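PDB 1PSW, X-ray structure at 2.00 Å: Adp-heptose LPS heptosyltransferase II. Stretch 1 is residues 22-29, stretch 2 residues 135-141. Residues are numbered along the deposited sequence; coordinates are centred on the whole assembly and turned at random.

Stretch 1 22-29: RTLQARYP
Stretch 2 (135-141) YIALAYD

Residues 22-27 are the last part of a helix that begins earlier in the chain, with phi/psi running from -65/-40 at Arg22 to -103/-15 at Arg27. Arg27 N hydrogen-bonds to Thr23 O (3.0 Å) and Tyr28 N to Leu24 O (2.9 Å), while the hydrogen bond from Ala26 N to Arg22 O (3.3 Å) is weak; Ala26 N also reaches Thr23 O at 3.1 Å. Tyr28 is the first residue to leave helical values, at -130/136, and Pro29 continues extended at -73/139. The second stretch also enters as a helix from earlier in the chain, Tyr135 at -71/-48 and Ile136 at -58/-42. A type I beta turn spans Ala137 to Tyr140, with Leu138 at -66/-20, Ala139 at -78/-7 and a hydrogen bond from Tyr140 N to Ala137 O (3.1 Å). Tyr140 (-109/158) and Asp141 (-62/145) then extend the chain.

The two stretches run in roughly the same direction. Two close approaches set the register: Thr23 CA lies 6.5 Å from Ile136 CA, and Leu24 CA 5.8 Å from Ala139 CA. Together the stretches bury 330 Å², summed over both sides. Ala139 points its CB toward the helix, where Thr23 CG2 and Leu24 CD2 each lie 3.8 Å from Ala139 CB, giving apolar packing. Leu24 (chi1 m, chi2 t) starts sideways, but its end comes nearer.

Thr23, chi1 m at -56°, points toward the second stretch. Its OG1 lies 3.8 Å from Ile136 CG1, a van der Waals contact, and finds its hydrogen bond elsewhere in the structure. Its CG2 is 3.6 Å from Tyr140 OH. Ile136 is m, t (-71°, 173°).

Tyr140, chi1 -64° and chi2 -79°, sets out sideways and brings its ring end to the helix. Arg27 points toward it, folded through three m rotamers (-52°, -60°, -59°) with chi4 at -166°. Arg27 NE comes within 3.4 Å of Tyr140 CE1, which lies over one face of the guanidinium, so the planar cation rests on an aromatic carbon; the tyrosine ring meets NE obliquely.

The single hydrogen bond across the stretches comes from Tyr28, chi1 -60° and chi2 -86°, whose side chain begins sideways and ends nearer. Tyr28 OH donates to Ala139 O at 2.9 Å, with the carbonyl oxygen near the plane of the ring, at its edge. This polar link ties the residue just past the helix to the turn.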

# COMPACT_ATOMS: atom_id res chain seq x y z
N ARG A 22 7.27 -3.76 -12.31
CA ARG A 22 7.52 -2.75 -13.33
C ARG A 22 8.96 -2.85 -13.81
O ARG A 22 9.24 -2.71 -15.00
CB ARG A 22 7.26 -1.34 -12.79
CG ARG A 22 5.79 -0.98 -12.54
CD ARG A 22 5.65 0.51 -12.31
NE ARG A 22 5.94 1.26 -13.53
CZ ARG A 22 6.20 2.56 -13.58
NH1 ARG A 22 6.22 3.29 -12.48
NH2 ARG A 22 6.43 3.15 -14.76
N THR A 23 9.88 -3.08 -12.88
CA THR A 23 11.28 -3.19 -13.24
C THR A 23 11.56 -4.46 -14.04
O THR A 23 12.35 -4.44 -14.99
CB THR A 23 12.18 -3.14 -11.99
OG1 THR A 23 11.91 -1.94 -11.26
CG2 THR A 23 13.66 -3.15 -12.38
N LEU A 24 10.91 -5.56 -13.68
CA LEU A 24 11.11 -6.82 -14.39
C LEU A 24 10.70 -6.72 -15.85
O LEU A 24 11.38 -7.26 -16.73
CB LEU A 24 10.31 -7.94 -13.72
CG LEU A 24 10.87 -8.49 -12.41
CD1 LEU A 24 9.83 -9.38 -11.75
CD2 LEU A 24 12.15 -9.25 -12.67
N GLN A 25 9.60 -6.03 -16.12
CA GLN A 25 9.12 -5.88 -17.47
C GLN A 25 9.95 -4.88 -18.28
O GLN A 25 9.88 -4.86 -19.50
CB GLN A 25 7.65 -5.49 -17.45
CG GLN A 25 6.80 -6.61 -16.85
CD GLN A 25 5.34 -6.53 -17.25
OE1 GLN A 25 4.65 -7.55 -17.32
NE2 GLN A 25 4.86 -5.32 -17.50
N ALA A 26 10.74 -4.07 -17.58
CA ALA A 26 11.58 -3.10 -18.26
C ALA A 26 12.96 -3.71 -18.54
O ALA A 26 13.67 -3.26 -19.43
CB ALA A 26 11.73 -1.85 -17.40
N ARG A 27 13.35 -4.73 -17.77
CA ARG A 27 14.66 -5.36 -17.93
C ARG A 27 14.62 -6.69 -18.65
O ARG A 27 15.66 -7.18 -19.10
CB ARG A 27 15.32 -5.55 -16.56
CG ARG A 27 15.38 -4.30 -15.69
CD ARG A 27 16.15 -3.16 -16.34
NE ARG A 27 17.53 -3.50 -16.66
CZ ARG A 27 18.46 -2.61 -16.96
NH1 ARG A 27 18.17 -1.31 -16.99
NH2 ARG A 27 19.69 -3.01 -17.25
N TYR A 28 13.44 -7.28 -18.78
CA TYR A 28 13.29 -8.58 -19.44
C TYR A 28 12.19 -8.56 -20.48
O TYR A 28 11.10 -8.03 -20.24
CB TYR A 28 12.98 -9.67 -18.42
CG TYR A 28 14.04 -9.84 -17.37
CD1 TYR A 28 15.14 -10.67 -17.59
CD2 TYR A 28 13.97 -9.15 -16.17
CE1 TYR A 28 16.15 -10.79 -16.64
CE2 TYR A 28 14.96 -9.27 -15.21
CZ TYR A 28 16.05 -10.08 -15.45
OH TYR A 28 17.04 -10.17 -14.51
N PRO A 29 12.45 -9.15 -21.66
CA PRO A 29 11.48 -9.22 -22.75
C PRO A 29 10.38 -10.23 -22.42
O PRO A 29 10.65 -11.31 -21.89
CB PRO A 29 12.34 -9.65 -23.94
CG PRO A 29 13.36 -10.54 -23.29
CD PRO A 29 13.75 -9.73 -22.07
N TYR A 135 13.23 -4.08 -3.13
CA TYR A 135 12.45 -4.92 -4.03
C TYR A 135 13.00 -4.82 -5.44
O TYR A 135 13.20 -5.83 -6.11
CB TYR A 135 10.97 -4.50 -4.04
CG TYR A 135 10.18 -4.99 -2.86
CD1 TYR A 135 10.56 -6.14 -2.16
CD2 TYR A 135 9.01 -4.34 -2.46
CE1 TYR A 135 9.81 -6.62 -1.09
CE2 TYR A 135 8.25 -4.82 -1.40
CZ TYR A 135 8.65 -5.96 -0.72
OH TYR A 135 7.90 -6.44 0.33
N ILE A 136 13.23 -3.59 -5.88
CA ILE A 136 13.75 -3.34 -7.22
C ILE A 136 15.09 -4.04 -7.46
O ILE A 136 15.31 -4.60 -8.52
CB ILE A 136 13.91 -1.81 -7.46
CG1 ILE A 136 12.53 -1.16 -7.60
CG2 ILE A 136 14.77 -1.57 -8.69
CD1 ILE A 136 12.56 0.36 -7.69
N ALA A 137 15.97 -4.01 -6.47
CA ALA A 137 17.29 -4.63 -6.59
C ALA A 137 17.24 -6.11 -6.97
O ALA A 137 18.17 -6.63 -7.60
CB ALA A 137 18.06 -4.47 -5.29
N LEU A 138 16.17 -6.81 -6.58
CA LEU A 138 16.06 -8.23 -6.88
C LEU A 138 15.94 -8.56 -8.37
O LEU A 138 16.21 -9.69 -8.78
CB LEU A 138 14.87 -8.84 -6.14
CG LEU A 138 14.92 -8.77 -4.61
CD1 LEU A 138 13.68 -9.45 -4.05
CD2 LEU A 138 16.19 -9.44 -4.08
N ALA A 139 15.54 -7.58 -9.17
CA ALA A 139 15.39 -7.78 -10.60
C ALA A 139 16.74 -7.76 -11.31
O ALA A 139 16.82 -8.03 -12.51
CB ALA A 139 14.48 -6.70 -11.19
N TYR A 140 17.80 -7.43 -10.58
CA TYR A 140 19.13 -7.38 -11.16
C TYR A 140 20.01 -8.53 -10.67
O TYR A 140 19.75 -9.12 -9.62
CB TYR A 140 19.79 -6.03 -10.83
CG TYR A 140 19.05 -4.87 -11.46
CD1 TYR A 140 19.22 -4.56 -12.81
CD2 TYR A 140 18.13 -4.12 -10.72
CE1 TYR A 140 18.49 -3.53 -13.40
CE2 TYR A 140 17.40 -3.09 -11.31
CZ TYR A 140 17.59 -2.80 -12.64
OH TYR A 140 16.87 -1.76 -13.21
N ASP A 141 21.05 -8.84 -11.44
CA ASP A 141 21.96 -9.92 -11.08
C ASP A 141 22.66 -9.63 -9.75
O ASP A 141 22.98 -8.49 -9.44
CB ASP A 141 23.00 -10.12 -12.18
CG ASP A 141 22.38 -10.52 -13.51
OD1 ASP A 141 21.60 -11.49 -13.53
OD2 ASP A 141 22.67 -9.85 -14.53